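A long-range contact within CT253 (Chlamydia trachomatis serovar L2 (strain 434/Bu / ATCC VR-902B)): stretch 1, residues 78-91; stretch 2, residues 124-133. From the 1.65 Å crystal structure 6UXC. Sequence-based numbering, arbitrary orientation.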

ATOM      1  N   THR A  78      -2.225  18.046  -0.844  1.00 31.60           N
ATOM      2  CA  THR A  78      -3.149  18.692   0.093  1.00 29.73           C
ATOM      3  C   THR A  78      -4.573  18.270  -0.271  1.00 28.05           C
ATOM      4  O   THR A  78      -5.178  18.850  -1.178  1.00 29.25           O
ATOM      5  CB  THR A  78      -3.015  20.211   0.043  1.00 35.05           C
ATOM      6  OG1 THR A  78      -1.665  20.590   0.389  1.00 32.47           O
ATOM      7  CG2 THR A  78      -4.010  20.881   1.023  1.00 34.77           C
ATOM      8  N   PRO A  79      -5.150  17.289   0.429  1.00 27.94           N
ATOM      9  CA  PRO A  79      -6.470  16.799   0.017  1.00 29.63           C
ATOM     10  C   PRO A  79      -7.562  17.797   0.328  1.00 32.48           C
ATOM     11  O   PRO A  79      -7.499  18.561   1.289  1.00 31.35           O
ATOM     12  CB  PRO A  79      -6.654  15.517   0.841  1.00 34.68           C
ATOM     13  CG  PRO A  79      -5.308  15.155   1.351  1.00 38.87           C
ATOM     14  CD  PRO A  79      -4.517  16.430   1.434  1.00 30.07           C
ATOM     15  N   ASN A  80      -8.598  17.764  -0.495  1.00 26.88           N
ATOM     16  CA  ASN A  80      -9.801  18.550  -0.266  1.00 28.93           C
ATOM     17  C   ASN A  80     -10.936  17.642  -0.718  1.00 31.62           C
ATOM     18  O   ASN A  80     -11.171  17.517  -1.924  1.00 31.13           O
ATOM     19  CB  ASN A  80      -9.785  19.863  -1.027  1.00 30.39           C
ATOM     20  CG  ASN A  80     -10.921  20.742  -0.612  1.00 38.18           C
ATOM     21  OD1 ASN A  80     -12.077  20.409  -0.852  1.00 50.21           O
ATOM     22  ND2 ASN A  80     -10.615  21.839   0.055  1.00 37.42           N
ATOM     23  N   ILE A  81     -11.591  16.976   0.238  1.00 27.19           N
ATOM     24  CA  ILE A  81     -12.530  15.881  -0.034  1.00 26.67           C
ATOM     25  C   ILE A  81     -13.815  16.175   0.738  1.00 29.80           C
ATOM     26  O   ILE A  81     -13.838  16.049   1.964  1.00 33.73           O
ATOM     27  CB  ILE A  81     -11.960  14.515   0.370  1.00 25.69           C
ATOM     28  CG1 ILE A  81     -10.591  14.291  -0.304  1.00 29.58           C
ATOM     29  CG2 ILE A  81     -12.894  13.368  -0.002  1.00 27.71           C
ATOM     30  CD1 ILE A  81      -9.877  13.067   0.139  1.00 28.66           C
ATOM     31  N   SER A  82     -14.876  16.538   0.027  1.00 32.03           N
ATOM     32  CA  SER A  82     -16.177  16.742   0.663  1.00 30.34           C
ATOM     33  C   SER A  82     -16.756  15.398   1.081  1.00 31.69           C
ATOM     34  O   SER A  82     -16.391  14.359   0.537  1.00 32.53           O
ATOM     35  CB  SER A  82     -17.150  17.397  -0.307  1.00 39.69           C
ATOM     36  OG  SER A  82     -17.511  16.438  -1.306  1.00 40.86           O
ATOM     37  N   PRO A  83     -17.667  15.384   2.046  1.00 37.27           N
ATOM     38  CA  PRO A  83     -18.283  14.102   2.405  1.00 33.39           C
ATOM     39  C   PRO A  83     -18.969  13.425   1.228  1.00 28.03           C
ATOM     40  O   PRO A  83     -18.965  12.191   1.118  1.00 30.32           O
ATOM     41  CB  PRO A  83     -19.284  14.490   3.508  1.00 45.58           C
ATOM     42  CG  PRO A  83     -18.777  15.779   4.051  1.00 64.67           C
ATOM     43  CD  PRO A  83     -18.129  16.491   2.899  1.00 41.46           C
ATOM     44  N   GLU A  84     -19.603  14.218   0.366  1.00 28.77           N
ATOM     45  CA  GLU A  84     -20.255  13.657  -0.807  1.00 31.91           C
ATOM     46  C   GLU A  84     -19.273  12.861  -1.642  1.00 33.54           C
ATOM     47  O   GLU A  84     -19.646  11.857  -2.249  1.00 33.50           O
ATOM     48  CB  GLU A  84     -20.845  14.798  -1.643  1.00 41.62           C
ATOM     49  CG  GLU A  84     -21.533  14.400  -2.915  1.00 58.88           C
ATOM     50  CD  GLU A  84     -22.045  15.620  -3.686  1.00 66.04           C
ATOM     51  OE1 GLU A  84     -21.267  16.586  -3.904  1.00 57.22           O
ATOM     52  OE2 GLU A  84     -23.232  15.621  -4.055  1.00 62.12           O
ATOM     53  N   LEU A  85     -18.021  13.320  -1.710  1.00 29.58           N
ATOM     54  CA  LEU A  85     -17.002  12.695  -2.555  1.00 27.84           C
ATOM     55  C   LEU A  85     -16.366  11.449  -1.921  1.00 29.43           C
ATOM     56  O   LEU A  85     -15.522  10.828  -2.566  1.00 30.22           O
ATOM     57  CB  LEU A  85     -15.922  13.715  -2.893  1.00 30.23           C
ATOM     58  CG  LEU A  85     -16.175  14.445  -4.210  1.00 55.18           C
ATOM     59  CD1 LEU A  85     -15.307  15.700  -4.307  1.00 82.97           C
ATOM     60  CD2 LEU A  85     -15.923  13.464  -5.393  1.00 33.22           C
ATOM     61  N   ALA A  86     -16.781  11.054  -0.712  1.00 28.95           N
ATOM     62  CA  ALA A  86     -16.270   9.851  -0.072  1.00 29.75           C
ATOM     63  C   ALA A  86     -17.295   8.730   0.032  1.00 26.26           C
ATOM     64  O   ALA A  86     -16.932   7.627   0.454  1.00 26.30           O
ATOM     65  CB  ALA A  86     -15.716  10.165   1.329  1.00 29.01           C
ATOM     66  N   THR A  87     -18.557   8.959  -0.378  1.00 25.15           N
ATOM     67  CA  THR A  87     -19.607   7.965  -0.130  1.00 25.52           C
ATOM     68  C   THR A  87     -19.357   6.646  -0.848  1.00 25.72           C
ATOM     69  O   THR A  87     -19.846   5.603  -0.405  1.00 28.50           O
ATOM     70  CB  THR A  87     -20.958   8.518  -0.554  1.00 30.58           C
ATOM     71  OG1 THR A  87     -20.936   8.830  -1.953  1.00 29.78           O
ATOM     72  CG2 THR A  87     -21.291   9.761   0.268  1.00 30.70           C
ATOM     73  N   GLN A  88     -18.604   6.666  -1.948  1.00 26.06           N
ATOM     74  CA  GLN A  88     -18.309   5.421  -2.658  1.00 23.46           C
ATOM     75  C   GLN A  88     -17.442   4.466  -1.854  1.00 27.19           C
ATOM     76  O   GLN A  88     -17.355   3.279  -2.204  1.00 28.51           O
ATOM     77  CB  GLN A  88     -17.623   5.725  -3.983  1.00 27.55           C
ATOM     78  CG  GLN A  88     -18.550   6.285  -5.034  1.00 27.90           C
ATOM     79  CD  GLN A  88     -17.831   6.670  -6.300  1.00 34.66           C
ATOM     80  OE1 GLN A  88     -16.751   6.146  -6.612  1.00 29.30           O
ATOM     81  NE2 GLN A  88     -18.401   7.613  -7.023  1.00 39.47           N
ATOM     82  N   LEU A  89     -16.845   4.930  -0.762  1.00 24.22           N
ATOM     83  CA  LEU A  89     -16.048   4.064   0.098  1.00 23.97           C
ATOM     84  C   LEU A  89     -16.800   3.602   1.331  1.00 27.39           C
ATOM     85  O   LEU A  89     -16.305   2.743   2.066  1.00 24.47           O
ATOM     86  CB  LEU A  89     -14.774   4.785   0.488  1.00 22.98           C
ATOM     87  CG  LEU A  89     -13.983   4.995  -0.820  1.00 29.47           C
ATOM     88  CD1 LEU A  89     -13.176   6.222  -0.794  1.00 33.30           C
ATOM     89  CD2 LEU A  89     -13.155   3.756  -1.184  1.00 26.50           C
ATOM     90  N   LEU A  90     -17.993   4.119   1.571  1.00 23.17           N
ATOM     91  CA  LEU A  90     -18.819   3.529   2.589  1.00 23.52           C
ATOM     92  C   LEU A  90     -19.162   2.115   2.133  1.00 25.08           C
ATOM     93  O   LEU A  90     -19.268   1.875   0.919  1.00 26.43           O
ATOM     94  CB  LEU A  90     -20.077   4.341   2.769  1.00 25.17           C
ATOM     95  CG  LEU A  90     -19.825   5.798   3.211  1.00 26.79           C
ATOM     96  CD1 LEU A  90     -21.131   6.579   3.251  1.00 31.46           C
ATOM     97  CD2 LEU A  90     -19.134   5.845   4.587  1.00 32.71           C
ATOM     98  N   PRO A  91     -19.334   1.166   3.069  1.00 25.27           N
ATOM     99  CA  PRO A  91     -19.455   1.341   4.525  1.00 25.16           C
ATOM    100  C   PRO A  91     -18.159   1.261   5.314  1.00 26.73           C
ATOM    101  O   PRO A  91     -18.196   1.020   6.534  1.00 25.58           O
ATOM    102  CB  PRO A  91     -20.354   0.169   4.920  1.00 32.60           C
ATOM    103  CG  PRO A  91     -19.886  -0.921   3.972  1.00 28.24           C
ATOM    104  CD  PRO A  91     -19.648  -0.222   2.660  1.00 30.42           C
TER
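Stretch 2 124-133: DIRHNKVSMI

Two segments far apart in sequence can pack closely without exchanging a single hydrogen bond when each turns apolar groups toward the other. Residues 78-91 and 124-133 of CT253 illustrate the principle. Stretch 1 begins extended, from Thr78 to Ser82, and then coils: Leu85 N bonds to Ser82 O (3.0 Å), Ala86 N to Pro83 O (3.1 Å), and Leu89 N to Ala86 O (3.0 Å), the last leading into a short 3-10 segment at residues 87-89. A cis peptide bond precedes Pro91. Stretch 2 reverses on itself. Asp124 and Ser131 pair through both backbone bonds, Asp124 N to Ser131 O at 2.7 Å and Ser131 N to Asp124 O at 3.1 Å, while His127 and Asn128 take positive phi angles in the turn between them. Ser131 opens the strand that runs through residue 133 and beyond.

The register runs antiparallel: Pro79 lies nearest Met132 (CA to CA 8.8 Å), Pro83 nearest Lys129 (CA to CA 5.5 Å), and Ala86 nearest Ile125 (CA to CA 7.2 Å). The shortest of these CA separations is at Pro83, where the ring atom CG comes within 3.0 Å of the backbone atom Asn128 O.

Around this point the side chains form an apolar seam. Val130, with chi1 in t, reaches both the extended and the coiled parts of stretch 1: its CG2 lies 3.7 Å from Ile81 O and 3.8 Å from Ala86 CB, and its CG1 lies 4.0 Å from Ile81 CB. The small Ala86 side chain also meets Ile125, CB to CG2 at 4.3 Å. Beyond it, Ile125 CD1 packs 3.8 Å from Leu89 CB and 4.0 Å from Leu90 CD2. At the other end, Met132 CE touches Pro79 CG at 3.4 Å. Altogether 423 Å² is buried, summed over both stretches.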

ATOM      1  N   ASP A 124     -10.202   8.898   8.109  1.00 29.05           N
ATOM      2  CA  ASP A 124     -11.412   8.540   8.837  1.00 26.36           C
ATOM      3  C   ASP A 124     -12.587   9.124   8.071  1.00 31.77           C
ATOM      4  O   ASP A 124     -12.646  10.340   7.890  1.00 29.37           O
ATOM      5  CB  ASP A 124     -11.360   9.123  10.247  1.00 27.86           C
ATOM      6  CG  ASP A 124     -12.469   8.643  11.144  1.00 34.74           C
ATOM      7  OD1 ASP A 124     -13.490   8.088  10.677  1.00 30.84           O
ATOM      8  OD2 ASP A 124     -12.310   8.870  12.376  1.00 37.18           O
ATOM      9  N   ILE A 125     -13.508   8.279   7.611  1.00 28.40           N
ATOM     10  CA  ILE A 125     -14.653   8.787   6.860  1.00 27.91           C
ATOM     11  C   ILE A 125     -15.971   8.556   7.608  1.00 28.44           C
ATOM     12  O   ILE A 125     -17.059   8.589   7.008  1.00 30.81           O
ATOM     13  CB  ILE A 125     -14.677   8.225   5.423  1.00 27.06           C
ATOM     14  CG1 ILE A 125     -14.820   6.708   5.399  1.00 27.24           C
ATOM     15  CG2 ILE A 125     -13.402   8.642   4.652  1.00 27.39           C
ATOM     16  CD1 ILE A 125     -15.180   6.164   4.035  1.00 31.11           C
ATOM     17  N   ARG A 126     -15.911   8.379   8.929  1.00 28.38           N
ATOM     18  CA  ARG A 126     -17.118   8.302   9.720  1.00 30.31           C
ATOM     19  C   ARG A 126     -17.758   9.675   9.895  1.00 38.49           C
ATOM     20  O   ARG A 126     -17.128  10.721   9.716  1.00 35.24           O
ATOM     21  CB  ARG A 126     -16.797   7.701  11.088  1.00 34.19           C
ATOM     22  CG  ARG A 126     -16.287   6.265  10.951  1.00 33.59           C
ATOM     23  CD  ARG A 126     -15.922   5.685  12.318  1.00 36.74           C
ATOM     24  NE  ARG A 126     -14.691   6.302  12.763  1.00 35.77           N
ATOM     25  CZ  ARG A 126     -14.078   6.044  13.908  1.00 44.21           C
ATOM     26  NH1 ARG A 126     -14.591   5.179  14.774  1.00 45.95           N
ATOM     27  NH2 ARG A 126     -12.946   6.672  14.184  1.00 41.52           N
ATOM     28  N   HIS A 127     -19.038   9.651  10.268  1.00 34.07           N
ATOM     29  CA  HIS A 127     -19.758  10.837  10.748  1.00 34.17           C
ATOM     30  C   HIS A 127     -19.860  11.924   9.684  1.00 35.99           C
ATOM     31  O   HIS A 127     -19.884  13.119  10.006  1.00 40.92           O
ATOM     32  CB  HIS A 127     -19.103  11.366  12.015  1.00 37.17           C
ATOM     33  CG  HIS A 127     -18.957  10.315  13.062  1.00 48.11           C
ATOM     34  ND1 HIS A 127     -17.748   9.987  13.633  1.00 56.12           N
ATOM     35  CD2 HIS A 127     -19.870   9.472  13.598  1.00 51.10           C
ATOM     36  CE1 HIS A 127     -17.926   9.001  14.495  1.00 52.25           C
ATOM     37  NE2 HIS A 127     -19.204   8.669  14.491  1.00 57.77           N
ATOM     38  N   ASN A 128     -19.969  11.508   8.419  1.00 33.43           N
ATOM     39  CA  ASN A 128     -20.134  12.418   7.287  1.00 41.40           C
ATOM     40  C   ASN A 128     -19.009  13.438   7.227  1.00 34.04           C
ATOM     41  O   ASN A 128     -19.216  14.567   6.782  1.00 40.94           O
ATOM     42  CB  ASN A 128     -21.487  13.152   7.327  1.00 40.71           C
ATOM     43  CG  ASN A 128     -22.649  12.265   6.938  1.00 70.76           C
ATOM     44  OD1 ASN A 128     -22.523  11.397   6.079  1.00 80.54           O
ATOM     45  ND2 ASN A 128     -23.799  12.494   7.563  1.00 85.84           N
ATOM     46  N   LYS A 129     -17.816  13.043   7.674  1.00 35.26           N
ATOM     47  CA  LYS A 129     -16.634  13.889   7.625  1.00 38.64           C
ATOM     48  C   LYS A 129     -15.501  13.097   6.988  1.00 35.63           C
ATOM     49  O   LYS A 129     -15.576  11.879   6.850  1.00 31.71           O
ATOM     50  CB  LYS A 129     -16.242  14.373   9.025  1.00 38.75           C
ATOM     51  CG  LYS A 129     -17.288  15.306   9.676  1.00 46.31           C
ATOM     52  N   VAL A 130     -14.458  13.802   6.563  1.00 34.63           N
ATOM     53  CA  VAL A 130     -13.267  13.177   5.993  1.00 30.32           C
ATOM     54  C   VAL A 130     -12.064  13.824   6.661  1.00 33.30           C
ATOM     55  O   VAL A 130     -11.869  15.042   6.556  1.00 37.50           O
ATOM     56  CB  VAL A 130     -13.179  13.332   4.457  1.00 29.48           C
ATOM     57  CG1 VAL A 130     -11.966  12.634   3.905  1.00 30.43           C
ATOM     58  CG2 VAL A 130     -14.424  12.824   3.756  1.00 30.35           C
ATOM     59  N   SER A 131     -11.250  13.019   7.325  1.00 33.09           N
ATOM     60  CA  SER A 131     -10.090  13.516   8.048  1.00 33.01           C
ATOM     61  C   SER A 131      -8.930  12.565   7.856  1.00 37.36           C
ATOM     62  O   SER A 131      -9.103  11.349   7.934  1.00 33.96           O
ATOM     63  CB  SER A 131     -10.377  13.649   9.542  1.00 35.08           C
ATOM     64  OG  SER A 131     -11.683  14.139   9.739  1.00 60.87           O
ATOM     65  N   MET A 132      -7.749  13.116   7.624  1.00 30.72           N
ATOM     66  CA  MET A 132      -6.538  12.307   7.556  1.00 32.00           C
ATOM     67  C   MET A 132      -5.984  12.110   8.967  1.00 35.06           C
ATOM     68  O   MET A 132      -5.562  13.081   9.605  1.00 42.76           O
ATOM     69  CB  MET A 132      -5.492  12.974   6.663  1.00 35.36           C
ATOM     70  CG  MET A 132      -4.367  12.039   6.315  1.00 33.30           C
ATOM     71  SD  MET A 132      -3.065  12.672   5.229  1.00 40.61           S
ATOM     72  CE  MET A 132      -3.934  13.307   3.815  1.00 62.67           C
ATOM     73  N   ILE A 133      -5.946  10.855   9.436  1.00 29.78           N
ATOM     74  CA  ILE A 133      -5.534  10.555  10.813  1.00 34.03           C
ATOM     75  C   ILE A 133      -4.125   9.985  10.911  1.00 41.99           C
ATOM     76  O   ILE A 133      -3.597   9.856  12.030  1.00 36.42           O
ATOM     77  CB  ILE A 133      -6.514   9.586  11.507  1.00 38.32           C
ATOM     78  CG1 ILE A 133      -6.566   8.244  10.779  1.00 36.08           C
ATOM     79  CG2 ILE A 133      -7.897  10.228  11.579  1.00 38.85           C
ATOM     80  CD1 ILE A 133      -7.244   7.138  11.570  1.00 43.56           C
TER